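Local structure of peptidase M3B, oligoendopeptidase F (Enterococcus faecium, 2QR4) at residues 261-266 / 474-479. The protein probably hydrolyses peptide bonds within short oligopeptides, as a metallopeptidase of family M3. Sequence-based numbering, arbitrary orientation.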
loop_
_atom_site.group_PDB
_atom_site.type_symbol
_atom_site.label_atom_id
_atom_site.label_comp_id
_atom_site.label_asym_id
_atom_site.label_seq_id
_atom_site.Cartn_x
_atom_site.Cartn_y
_atom_site.Cartn_z
ATOM N N PRO A 261 36.966 7.439 -6.437
ATOM C CA PRO A 261 38.018 8.330 -5.921
ATOM C C PRO A 261 37.946 9.768 -6.473
ATOM O O PRO A 261 38.363 10.696 -5.783
ATOM C CB PRO A 261 39.330 7.635 -6.354
ATOM C CG PRO A 261 38.954 6.161 -6.460
ATOM C CD PRO A 261 37.513 6.194 -7.015
ATOM N N LEU A 262 37.444 9.959 -7.695
ATOM C CA LEU A 262 37.259 11.327 -8.209
ATOM C C LEU A 262 36.272 12.163 -7.369
ATOM O O LEU A 262 36.572 13.308 -7.047
ATOM C CB LEU A 262 36.815 11.317 -9.657
ATOM C CG LEU A 262 37.864 10.802 -10.633
ATOM C CD1 LEU A 262 37.263 10.746 -12.037
ATOM C CD2 LEU A 262 39.089 11.680 -10.581
ATOM N N LEU A 263 35.119 11.585 -7.012
ATOM C CA LEU A 263 34.172 12.211 -6.080
ATOM C C LEU A 263 34.843 12.466 -4.732
ATOM O O LEU A 263 34.700 13.548 -4.153
ATOM C CB LEU A 263 32.956 11.306 -5.837
ATOM C CG LEU A 263 31.537 11.882 -5.643
ATOM C CD1 LEU A 263 30.684 10.999 -4.735
ATOM C CD2 LEU A 263 31.508 13.295 -5.133
ATOM N N HIS A 264 35.550 11.454 -4.223
ATOM C CA HIS A 264 36.243 11.572 -2.951
ATOM C C HIS A 264 37.108 12.814 -2.963
ATOM O O HIS A 264 37.049 13.631 -2.040
ATOM C CB HIS A 264 37.099 10.329 -2.657
ATOM C CG HIS A 264 36.297 9.082 -2.446
ATOM N ND1 HIS A 264 36.876 7.841 -2.292
ATOM C CD2 HIS A 264 34.958 8.880 -2.402
ATOM C CE1 HIS A 264 35.928 6.931 -2.143
ATOM N NE2 HIS A 264 34.756 7.536 -2.202
ATOM N N ARG A 265 37.886 12.960 -4.032
ATOM C CA ARG A 265 38.747 14.119 -4.231
ATOM C C ARG A 265 37.973 15.437 -4.283
ATOM O O ARG A 265 38.409 16.433 -3.708
ATOM C CB ARG A 265 39.527 13.974 -5.530
ATOM C CG ARG A 265 40.951 13.561 -5.371
ATOM C CD ARG A 265 41.831 14.543 -6.135
ATOM N NE ARG A 265 42.025 14.159 -7.523
ATOM C CZ ARG A 265 42.583 14.954 -8.423
ATOM N NH1 ARG A 265 42.967 16.171 -8.076
ATOM N NH2 ARG A 265 42.740 14.545 -9.670
ATOM N N TYR A 266 36.843 15.442 -4.992
ATOM C CA TYR A 266 36.021 16.648 -5.102
ATOM C C TYR A 266 35.490 17.051 -3.723
ATOM O O TYR A 266 35.391 18.236 -3.400
ATOM C CB TYR A 266 34.877 16.421 -6.092
ATOM C CG TYR A 266 34.036 17.642 -6.370
ATOM C CD1 TYR A 266 34.615 18.893 -6.478
ATOM C CD2 TYR A 266 32.666 17.539 -6.557
ATOM C CE1 TYR A 266 33.863 20.009 -6.739
ATOM C CE2 TYR A 266 31.901 18.653 -6.821
ATOM C CZ TYR A 266 32.508 19.891 -6.911
ATOM O OH TYR A 266 31.766 21.020 -7.198
ATOM N N LYS A 474 30.580 4.728 0.853
ATOM C CA LYS A 474 31.373 4.235 -0.275
ATOM C C LYS A 474 31.472 5.317 -1.352
ATOM O O LYS A 474 32.538 5.558 -1.913
ATOM C CB LYS A 474 30.724 2.975 -0.873
ATOM C CG LYS A 474 31.515 2.326 -2.026
ATOM C CD LYS A 474 30.868 1.029 -2.574
ATOM C CE LYS A 474 29.783 1.357 -3.619
ATOM N NZ LYS A 474 29.281 0.166 -4.396
ATOM N N TYR A 475 30.345 5.961 -1.642
ATOM C CA TYR A 475 30.317 7.011 -2.636
ATOM C C TYR A 475 31.051 8.274 -2.189
ATOM O O TYR A 475 31.897 8.785 -2.895
ATOM C CB TYR A 475 28.880 7.326 -3.038
ATOM C CG TYR A 475 28.410 6.495 -4.197
ATOM C CD1 TYR A 475 28.190 5.144 -4.042
ATOM C CD2 TYR A 475 28.209 7.062 -5.461
ATOM C CE1 TYR A 475 27.776 4.361 -5.099
ATOM C CE2 TYR A 475 27.785 6.293 -6.524
ATOM C CZ TYR A 475 27.576 4.934 -6.333
ATOM O OH TYR A 475 27.168 4.128 -7.364
ATOM N N TYR A 476 30.776 8.764 -0.998
ATOM C CA TYR A 476 31.363 10.035 -0.629
ATOM C C TYR A 476 32.778 9.969 -0.092
ATOM O O TYR A 476 33.509 10.953 -0.179
ATOM C CB TYR A 476 30.432 10.796 0.306
ATOM C CG TYR A 476 29.254 11.356 -0.461
ATOM C CD1 TYR A 476 29.366 12.545 -1.189
ATOM C CD2 TYR A 476 28.051 10.672 -0.509
ATOM C CE1 TYR A 476 28.282 13.050 -1.897
ATOM C CE2 TYR A 476 26.976 11.165 -1.224
ATOM C CZ TYR A 476 27.093 12.353 -1.899
ATOM O OH TYR A 476 26.016 12.823 -2.596
ATOM N N GLY A 477 33.172 8.817 0.446
ATOM C CA GLY A 477 34.531 8.656 0.939
ATOM C C GLY A 477 34.782 9.289 2.294
ATOM O O GLY A 477 33.871 9.838 2.901
ATOM N N PRO A 478 36.034 9.225 2.771
ATOM C CA PRO A 478 36.382 9.630 4.138
ATOM C C PRO A 478 36.363 11.142 4.394
ATOM O O PRO A 478 36.477 11.563 5.543
ATOM C CB PRO A 478 37.809 9.096 4.310
ATOM C CG PRO A 478 38.376 9.088 2.917
ATOM C CD PRO A 478 37.210 8.760 2.007
ATOM N N ALA A 479 36.245 11.950 3.347
ATOM C CA ALA A 479 36.213 13.406 3.529
ATOM C C ALA A 479 34.866 13.884 4.080
ATOM O O ALA A 479 34.776 14.956 4.681
ATOM C CB ALA A 479 36.529 14.104 2.243
HETATM O O HOH W 1 36.013 11.716 0.447
#
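The C-terminal end of helix 461-476 is held by a side chain of helix 260-274: the H264 imidazole lies against the turn where K474, Y475 and Y476 finish the helix and G477 leaves it. CG of H264 stands beside its own backbone N, anti to the carbonyl carbon (chi1 -66°). The NE2 corner of the ring lies toward the 474-477 turn and donates to the carbonyl O of K474 at 3.0 Å, giving a side-chain partner to a carbonyl of the last helical turn. The bond is fairly straight, 158° at the hydrogen, and the acceptor lies in the ring plane, although NE2 itself is tilted 33° from the carbonyl plane. One face of the imidazole is covered by G477, whose CA sits 3.5 Å from the ring centroid in a CH-pi contact, with P478 CD farther out on that side. G477 has positive phi, a conformation that favours glycine, and with no side chain its CA can lie close over the imidazole. L263 fills in alongside: its CD1 lies over one face of the Y476 ring, toward the rim, 4.1 Å from CD1 of Y476. A water accepts from A479 N and donates to Y476 O at 2.7 Å and, weakly, to H264 O, bridging the H264 carbonyl to the backbone of Y476 and A479. Y475 OH hydrogen-bonds to E444 of helix 418-454, and K474 NZ hydrogen-bonds to N257 and forms a salt bridge with E444. The arrangement is a helix C-terminus followed by a glycine of positive phi, docked on a neighbouring helix within the mostly helical fold of an M3 peptidase.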